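Local coordinates for calcium uptake protein 2, mitochondrial (Homo sapiens, PDB 6LB7) that probably senses calcium through its EF-hands and so helps to regulate calcium entry into mitochondria through the uniporter channel, at residues D32-E40 with L183-Q194; R267-K275 with F295-L306. One frame throughout, in Å; residues are numbered along the deposited sequence.

Overall arrangement
From the N terminus the chain soon reaches helix 30-38, nearly all of which takes part in interaction 1. The 142 residues that follow, which include the EF-hand loop holding calcium through D109, D111, N113, M115 and E120, come back along helix 173-196, and interaction 1 closes this long excursion at a buried site near the centre of the chain. Interaction 2 opens only afterwards. It closes a short, mostly helical connection of 19 residues and joins what are probably the paired loops of an EF-hand unit near the periphery. The two contacts are thus in series, neither crossing nor nesting; their centres lie about 30 Å apart and their nearest atoms about 15 Å.

Interaction 1 (D32-E40 with L183-Q194)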
# COMPACT_ATOMS: atom_id res chain seq x y z
N ASP B 32 3.94 31.44 4.69
CA ASP B 32 3.49 30.65 5.84
C ASP B 32 3.61 29.16 5.56
O ASP B 32 4.06 28.39 6.42
CB ASP B 32 2.03 30.94 6.18
CG ASP B 32 1.79 32.33 6.71
OD1 ASP B 32 2.74 32.99 7.18
OD2 ASP B 32 0.61 32.75 6.69
N PHE B 33 3.10 28.73 4.41
CA PHE B 33 3.09 27.32 4.07
C PHE B 33 4.51 26.76 4.04
O PHE B 33 4.79 25.71 4.64
CB PHE B 33 2.40 27.10 2.72
CG PHE B 33 2.56 25.71 2.20
CD1 PHE B 33 1.91 24.65 2.81
CD2 PHE B 33 3.40 25.45 1.14
CE1 PHE B 33 2.07 23.37 2.34
CE2 PHE B 33 3.57 24.17 0.68
CZ PHE B 33 2.91 23.13 1.28
N LEU B 34 5.41 27.44 3.33
CA LEU B 34 6.79 26.98 3.25
C LEU B 34 7.41 26.82 4.63
O LEU B 34 8.07 25.81 4.91
CB LEU B 34 7.62 27.94 2.40
CG LEU B 34 7.24 28.00 0.93
CD1 LEU B 34 7.87 29.22 0.28
CD2 LEU B 34 7.66 26.70 0.21
N PHE B 35 7.18 27.79 5.53
CA PHE B 35 7.73 27.71 6.88
C PHE B 35 7.13 26.54 7.67
O PHE B 35 7.85 25.84 8.39
CB PHE B 35 7.49 29.02 7.63
CG PHE B 35 8.35 30.16 7.16
CD1 PHE B 35 9.32 29.97 6.18
CD2 PHE B 35 8.23 31.41 7.72
CE1 PHE B 35 10.12 31.01 5.76
CE2 PHE B 35 9.04 32.45 7.31
CZ PHE B 35 9.98 32.24 6.32
N SER B 36 5.82 26.32 7.55
CA SER B 36 5.21 25.20 8.26
C SER B 36 5.75 23.86 7.79
O SER B 36 5.70 22.87 8.54
CB SER B 36 3.69 25.26 8.10
OG SER B 36 3.27 24.67 6.88
N VAL B 37 6.28 23.79 6.58
CA VAL B 37 6.84 22.54 6.09
C VAL B 37 8.27 22.34 6.59
O VAL B 37 8.68 21.22 6.92
CB VAL B 37 6.75 22.52 4.55
CG1 VAL B 37 7.62 21.43 3.97
CG2 VAL B 37 5.29 22.35 4.10
N MET B 38 9.04 23.41 6.68
CA MET B 38 10.44 23.28 7.04
C MET B 38 10.64 23.24 8.55
O MET B 38 11.54 22.56 9.03
CB MET B 38 11.24 24.44 6.45
CG MET B 38 11.34 24.38 4.92
SD MET B 38 12.71 25.39 4.36
CE MET B 38 12.15 27.01 4.90
N PHE B 39 9.81 23.97 9.31
CA PHE B 39 10.03 24.21 10.73
C PHE B 39 8.90 23.64 11.57
O PHE B 39 7.75 23.58 11.13
CB PHE B 39 10.17 25.71 11.03
CG PHE B 39 11.17 26.41 10.16
CD1 PHE B 39 12.52 26.12 10.26
CD2 PHE B 39 10.77 27.38 9.26
CE1 PHE B 39 13.45 26.76 9.45
CE2 PHE B 39 11.70 28.02 8.44
CZ PHE B 39 13.03 27.71 8.54
N GLU B 40 9.21 23.31 12.81
CA GLU B 40 8.14 22.87 13.73
C GLU B 40 7.54 24.13 14.32
O GLU B 40 6.35 24.17 14.41
CB GLU B 40 8.69 21.99 14.84
CG GLU B 40 9.45 20.82 14.30
CD GLU B 40 9.66 19.78 15.36
OE1 GLU B 40 8.66 19.21 15.79
OE2 GLU B 40 10.82 19.55 15.75
N LEU B 183 6.52 21.48 -6.82
CA LEU B 183 6.33 21.64 -5.38
C LEU B 183 7.39 20.85 -4.61
O LEU B 183 8.07 21.40 -3.73
CB LEU B 183 4.92 21.20 -4.98
CG LEU B 183 4.66 21.05 -3.48
CD1 LEU B 183 4.69 22.43 -2.82
CD2 LEU B 183 3.34 20.34 -3.24
N GLN B 184 7.54 19.56 -4.94
CA GLN B 184 8.58 18.76 -4.28
C GLN B 184 9.97 19.35 -4.53
O GLN B 184 10.77 19.49 -3.60
CB GLN B 184 8.52 17.31 -4.76
CG GLN B 184 7.22 16.58 -4.44
CD GLN B 184 7.32 15.09 -4.69
OE1 GLN B 184 8.20 14.64 -5.41
NE2 GLN B 184 6.42 14.31 -4.07
N THR B 185 10.27 19.73 -5.78
CA THR B 185 11.56 20.36 -6.06
C THR B 185 11.76 21.63 -5.24
O THR B 185 12.85 21.87 -4.69
CB THR B 185 11.67 20.68 -7.56
OG1 THR B 185 11.55 19.47 -8.30
CG2 THR B 185 13.02 21.31 -7.87
N GLU B 186 10.73 22.47 -5.15
CA GLU B 186 10.87 23.72 -4.42
C GLU B 186 11.19 23.49 -2.94
O GLU B 186 12.07 24.16 -2.39
CB GLU B 186 9.62 24.58 -4.59
CG GLU B 186 9.68 25.87 -3.78
CD GLU B 186 8.87 27.00 -4.40
OE1 GLU B 186 7.75 26.79 -4.91
OE2 GLU B 186 9.36 28.14 -4.38
N ILE B 187 10.50 22.55 -2.28
CA ILE B 187 10.83 22.23 -0.88
C ILE B 187 12.26 21.72 -0.78
O ILE B 187 12.98 22.06 0.17
CB ILE B 187 9.86 21.19 -0.28
CG1 ILE B 187 8.39 21.66 -0.33
CG2 ILE B 187 10.29 20.84 1.20
CD1 ILE B 187 8.19 23.08 0.08
N GLN B 188 12.66 20.85 -1.71
CA GLN B 188 14.03 20.37 -1.56
C GLN B 188 15.03 21.50 -1.80
O GLN B 188 16.01 21.65 -1.05
CB GLN B 188 14.31 19.19 -2.51
CG GLN B 188 13.40 17.95 -2.34
CD GLN B 188 13.21 17.17 -3.64
OE1 GLN B 188 13.70 17.52 -4.64
NE2 GLN B 188 12.50 16.11 -3.61
N GLU B 189 14.81 22.41 -2.75
CA GLU B 189 15.79 23.47 -2.94
C GLU B 189 15.82 24.41 -1.76
O GLU B 189 16.88 24.90 -1.35
CB GLU B 189 15.49 24.24 -4.24
CG GLU B 189 15.79 23.42 -5.50
CD GLU B 189 15.44 24.13 -6.79
OE1 GLU B 189 14.88 25.25 -6.74
OE2 GLU B 189 15.72 23.55 -7.85
N MET B 190 14.65 24.69 -1.18
CA MET B 190 14.63 25.61 -0.05
C MET B 190 15.29 24.99 1.18
O MET B 190 16.08 25.65 1.87
CB MET B 190 13.19 26.00 0.24
CG MET B 190 13.06 27.07 1.25
SD MET B 190 11.37 27.69 1.19
CE MET B 190 11.63 29.28 1.95
N GLU B 191 14.98 23.73 1.47
CA GLU B 191 15.64 23.05 2.59
C GLU B 191 17.13 22.91 2.34
O GLU B 191 17.93 23.05 3.27
CB GLU B 191 14.99 21.69 2.84
CG GLU B 191 13.58 21.82 3.40
CD GLU B 191 13.01 20.52 3.92
OE1 GLU B 191 13.32 19.45 3.35
OE2 GLU B 191 12.27 20.58 4.92
N PHE B 192 17.54 22.63 1.11
CA PHE B 192 18.97 22.54 0.83
C PHE B 192 19.70 23.80 1.27
O PHE B 192 20.70 23.73 1.99
CB PHE B 192 19.22 22.31 -0.65
CG PHE B 192 20.68 22.17 -0.99
CD1 PHE B 192 21.42 23.27 -1.40
CD2 PHE B 192 21.32 20.94 -0.88
CE1 PHE B 192 22.78 23.14 -1.70
CE2 PHE B 192 22.65 20.80 -1.19
CZ PHE B 192 23.39 21.90 -1.60
N LEU B 193 19.23 24.97 0.84
CA LEU B 193 19.93 26.20 1.21
C LEU B 193 19.75 26.54 2.68
O LEU B 193 20.66 27.12 3.29
CB LEU B 193 19.46 27.35 0.34
CG LEU B 193 20.18 27.25 -1.01
CD1 LEU B 193 19.47 28.11 -2.05
CD2 LEU B 193 21.66 27.62 -0.86
N GLN B 194 18.60 26.19 3.26
CA GLN B 194 18.41 26.40 4.69
C GLN B 194 19.47 25.65 5.50
O GLN B 194 20.11 26.21 6.39
CB GLN B 194 16.99 25.95 5.08
CG GLN B 194 16.60 26.16 6.51
CD GLN B 194 16.67 27.58 6.94
OE1 GLN B 194 16.49 28.44 6.23
NE2 GLN B 194 16.96 27.83 8.11
O HOH W 1 13.43 20.80 7.62
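M38 and M190 meet at about a right angle where helix 30-38 packs across the long helix 173-196, a helix-helix crossing at -66° in the largely helical, EF-hand-containing fold. The axes of segments 32-38 and 183-194 come no nearer than 11.0 Å, a separation bridged by long side chains. M190 reaches out with CG anti to its backbone nitrogen (chi1 -173°) and an extended chain, whereas M38 bends at its last torsion (chi3 -64°), bringing its methyl back beside the other thioether. Its sulfur SD lies 3.6 Å from M190 CG, and its CE is 3.8 Å from M190 CE. L34, one turn before M38, also meets M190 crosswise, with CD1 3.9 Å from M190 SD; its second methyl, CD2, meets I187 CD1. One turn along, V37 CG1 rests against I187 CG2, so that I187 touches helix 30-38 with both branches. At the far end F33 offers the edge of its ring to a methyl of L183, and helix 84-94 packs on both residues.

On its other flank M38 runs antiparallel to E191, their CG atoms 3.7 Å apart, while its CB covers the centre of one face of the F39 ring. The Q194 amide comes to the edge of that ring, nearly perpendicular to it, with NE2 3.9 Å from F39 CE1. An alanine in place of M38 would probably open a gap beside M190 CG and E191 CG and leave the M190 thioether freer to turn.

The E191 carboxylate is buried and paired through OE2 with R321 and R318 near the C terminus, R321 also binding V37 O. A water adds a further link, donating to M38 O and to E191 OE2, each at 2.9 Å.

Interaction 2 (R267-K275 with F295-L306); sequences RPVRLAEFK and FKIFDLDGDECL
The edge of the F295 ring points at the face of F274, a T-shaped pair with planes 78° apart and centroids separated by 5.7 Å, at the apolar centre of what is probably a paired EF-hand unit, 299-306 reading as an EF-hand loop. F295 is sandwiched: L271 CB lies over one face and L306 CD1 over the other. L306 turns its second methyl to F274, L306 CD2 lying 3.4 Å from F274 CE1, so this leucine touches both rings. F255 adds another edge-to-face partner for F274, and M259 and F262 of helix 252-264 pack on V269.

Outward from the rings, the two loops join as EF-hand loops commonly do, by a short backbone pairing between V269 and L306. L306 N donates to V269 O over 2.9 Å in a nearly straight bond (167°), and C305 CA-H approaches the same oxygen. The reciprocal pair does not meet directly: a water accepts from V269 N and donates to L306 O. Another water spans L271 N and E304 O, 3.0 Å from each, just beyond the N-cap residue R270.

E273 binds the R270 backbone nitrogen through OE2 and forms a salt bridge with R267 through OE1. Across the pairing, D299 OD1 accepts from G302 N in an Asx motif, met from above the carboxylate plane. At the rim P268 CB lies 3.4 Å from C305 SG, and the R270 guanidinium covers that sulfur with one face. R270 CG sits 3.3 Å from E304 O, and at the guanidinium edge, in its plane, NH1 comes within 2.9 Å of D303 O.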
# COMPACT_ATOMS: atom_id res chain seq x y z
N ARG B 267 20.31 -11.67 7.18
CA ARG B 267 21.42 -11.07 6.45
C ARG B 267 21.68 -9.68 6.99
O ARG B 267 20.78 -8.82 6.93
CB ARG B 267 21.14 -11.03 4.95
CG ARG B 267 21.59 -12.28 4.23
CD ARG B 267 21.37 -12.20 2.73
NE ARG B 267 22.30 -11.30 2.05
CZ ARG B 267 22.19 -10.99 0.77
NH1 ARG B 267 21.20 -11.51 0.05
NH2 ARG B 267 23.05 -10.16 0.19
N PRO B 268 22.85 -9.41 7.55
CA PRO B 268 23.14 -8.04 7.99
C PRO B 268 23.10 -7.09 6.80
O PRO B 268 23.50 -7.43 5.68
CB PRO B 268 24.55 -8.15 8.58
CG PRO B 268 24.75 -9.62 8.85
CD PRO B 268 23.97 -10.33 7.78
N VAL B 269 22.62 -5.88 7.06
CA VAL B 269 22.48 -4.86 6.02
C VAL B 269 23.79 -4.09 5.98
O VAL B 269 23.98 -3.08 6.67
CB VAL B 269 21.28 -3.96 6.27
CG1 VAL B 269 21.14 -2.96 5.13
CG2 VAL B 269 20.05 -4.80 6.40
N ARG B 270 24.72 -4.58 5.18
CA ARG B 270 25.91 -3.81 4.89
C ARG B 270 25.66 -2.97 3.66
O ARG B 270 24.56 -2.93 3.10
CB ARG B 270 27.13 -4.71 4.69
CG ARG B 270 27.64 -5.33 5.95
CD ARG B 270 28.87 -6.17 5.66
NE ARG B 270 28.80 -7.41 6.42
CZ ARG B 270 29.07 -7.50 7.72
NH1 ARG B 270 29.46 -6.44 8.41
NH2 ARG B 270 28.95 -8.68 8.32
N LEU B 271 26.72 -2.31 3.21
CA LEU B 271 26.51 -1.32 2.17
C LEU B 271 25.97 -1.95 0.90
O LEU B 271 25.05 -1.40 0.28
CB LEU B 271 27.83 -0.57 1.96
CG LEU B 271 27.98 0.55 1.03
CD1 LEU B 271 27.92 0.05 -0.26
CD2 LEU B 271 26.96 1.61 1.18
N ALA B 272 26.43 -3.16 0.53
CA ALA B 272 25.90 -3.83 -0.65
C ALA B 272 24.41 -4.16 -0.51
O ALA B 272 23.65 -4.09 -1.48
CB ALA B 272 26.69 -5.11 -0.96
N GLU B 273 23.97 -4.57 0.69
CA GLU B 273 22.55 -4.82 0.89
C GLU B 273 21.76 -3.52 0.78
O GLU B 273 20.70 -3.47 0.14
CB GLU B 273 22.30 -5.48 2.25
CG GLU B 273 22.66 -6.95 2.31
CD GLU B 273 24.15 -7.17 2.29
OE1 GLU B 273 24.59 -8.17 1.69
OE2 GLU B 273 24.88 -6.33 2.88
N PHE B 274 22.25 -2.47 1.42
CA PHE B 274 21.58 -1.18 1.38
C PHE B 274 21.42 -0.72 -0.05
O PHE B 274 20.31 -0.36 -0.48
CB PHE B 274 22.38 -0.18 2.22
CG PHE B 274 21.66 1.12 2.48
CD1 PHE B 274 20.86 1.27 3.60
CD2 PHE B 274 21.81 2.19 1.63
CE1 PHE B 274 20.21 2.48 3.85
CE2 PHE B 274 21.16 3.40 1.87
CZ PHE B 274 20.37 3.54 2.98
N LYS B 275 22.50 -0.80 -0.83
CA LYS B 275 22.48 -0.40 -2.23
C LYS B 275 21.41 -1.15 -3.01
O LYS B 275 20.64 -0.55 -3.77
CB LYS B 275 23.85 -0.63 -2.87
CG LYS B 275 24.91 0.42 -2.52
CD LYS B 275 26.21 0.15 -3.28
CE LYS B 275 27.10 1.37 -3.33
NZ LYS B 275 28.43 1.06 -3.98
N PHE B 295 25.75 5.58 6.90
CA PHE B 295 26.38 4.50 7.66
C PHE B 295 27.17 5.03 8.85
O PHE B 295 27.15 4.42 9.92
CB PHE B 295 27.26 3.65 6.75
CG PHE B 295 26.52 2.49 6.13
CD1 PHE B 295 26.66 1.21 6.64
CD2 PHE B 295 25.65 2.70 5.07
CE1 PHE B 295 25.97 0.15 6.09
CE2 PHE B 295 24.94 1.64 4.50
CZ PHE B 295 25.10 0.37 5.01
N LYS B 296 27.85 6.17 8.72
CA LYS B 296 28.53 6.71 9.89
C LYS B 296 27.55 7.04 11.01
O LYS B 296 27.85 6.86 12.19
CB LYS B 296 29.36 7.95 9.54
CG LYS B 296 30.51 7.70 8.57
CD LYS B 296 31.74 7.15 9.26
CE LYS B 296 32.96 7.23 8.34
NZ LYS B 296 33.24 8.64 7.93
N ILE B 297 26.36 7.54 10.66
CA ILE B 297 25.39 7.92 11.69
C ILE B 297 24.71 6.70 12.30
O ILE B 297 24.47 6.65 13.52
CB ILE B 297 24.34 8.90 11.13
CG1 ILE B 297 24.99 10.21 10.63
CG2 ILE B 297 23.28 9.21 12.19
CD1 ILE B 297 23.98 11.10 9.87
N PHE B 298 24.32 5.73 11.47
CA PHE B 298 23.45 4.65 11.91
C PHE B 298 24.15 3.28 11.94
O PHE B 298 23.47 2.27 12.10
CB PHE B 298 22.19 4.59 11.04
CG PHE B 298 21.33 5.84 11.11
CD1 PHE B 298 21.43 6.82 10.13
CD2 PHE B 298 20.43 6.02 12.15
CE1 PHE B 298 20.65 7.97 10.17
CE2 PHE B 298 19.64 7.17 12.21
CZ PHE B 298 19.75 8.14 11.22
N ASP B 299 25.47 3.22 11.79
CA ASP B 299 26.18 1.99 12.16
C ASP B 299 26.45 2.10 13.65
O ASP B 299 27.42 2.72 14.09
CB ASP B 299 27.46 1.78 11.36
CG ASP B 299 28.30 0.60 11.88
OD1 ASP B 299 27.81 -0.19 12.72
OD2 ASP B 299 29.45 0.45 11.44
N LEU B 300 25.55 1.52 14.44
CA LEU B 300 25.53 1.69 15.89
C LEU B 300 26.30 0.61 16.64
O LEU B 300 26.50 0.75 17.85
CB LEU B 300 24.09 1.73 16.40
CG LEU B 300 23.19 2.85 15.84
CD1 LEU B 300 21.87 2.90 16.59
CD2 LEU B 300 23.87 4.21 15.86
N ASP B 301 26.73 -0.46 15.96
CA ASP B 301 27.44 -1.56 16.60
C ASP B 301 28.93 -1.59 16.28
O ASP B 301 29.67 -2.31 16.96
CB ASP B 301 26.82 -2.91 16.19
CG ASP B 301 25.40 -3.06 16.68
OD1 ASP B 301 25.06 -2.41 17.69
OD2 ASP B 301 24.63 -3.81 16.06
N GLY B 302 29.38 -0.83 15.29
CA GLY B 302 30.78 -0.79 14.93
C GLY B 302 31.24 -1.87 13.98
O GLY B 302 32.44 -1.96 13.70
N ASP B 303 30.33 -2.71 13.48
CA ASP B 303 30.70 -3.79 12.57
C ASP B 303 30.29 -3.50 11.13
O ASP B 303 30.15 -4.43 10.33
CB ASP B 303 30.08 -5.10 13.04
CG ASP B 303 30.91 -6.30 12.63
OD1 ASP B 303 32.13 -6.13 12.43
OD2 ASP B 303 30.34 -7.40 12.48
N GLU B 304 30.08 -2.22 10.80
CA GLU B 304 29.73 -1.80 9.44
C GLU B 304 28.42 -2.43 8.96
O GLU B 304 28.23 -2.62 7.75
CB GLU B 304 30.86 -2.10 8.47
CG GLU B 304 32.11 -1.29 8.73
CD GLU B 304 33.24 -1.67 7.81
OE1 GLU B 304 33.43 -2.89 7.58
OE2 GLU B 304 33.93 -0.76 7.31
N CYS B 305 27.52 -2.75 9.89
CA CYS B 305 26.13 -3.08 9.55
C CYS B 305 25.23 -1.93 9.97
O CYS B 305 25.45 -1.29 11.00
CB CYS B 305 25.69 -4.38 10.22
SG CYS B 305 26.72 -5.79 9.75
N LEU B 306 24.21 -1.66 9.16
CA LEU B 306 23.33 -0.53 9.41
C LEU B 306 22.26 -0.91 10.41
O LEU B 306 21.61 -1.96 10.27
CB LEU B 306 22.69 -0.06 8.10
CG LEU B 306 22.05 1.34 8.17
CD1 LEU B 306 23.14 2.39 8.18
CD2 LEU B 306 21.09 1.58 7.04
O HOH W 2 22.01 -4.83 10.02
O HOH W 3 29.05 -1.82 4.97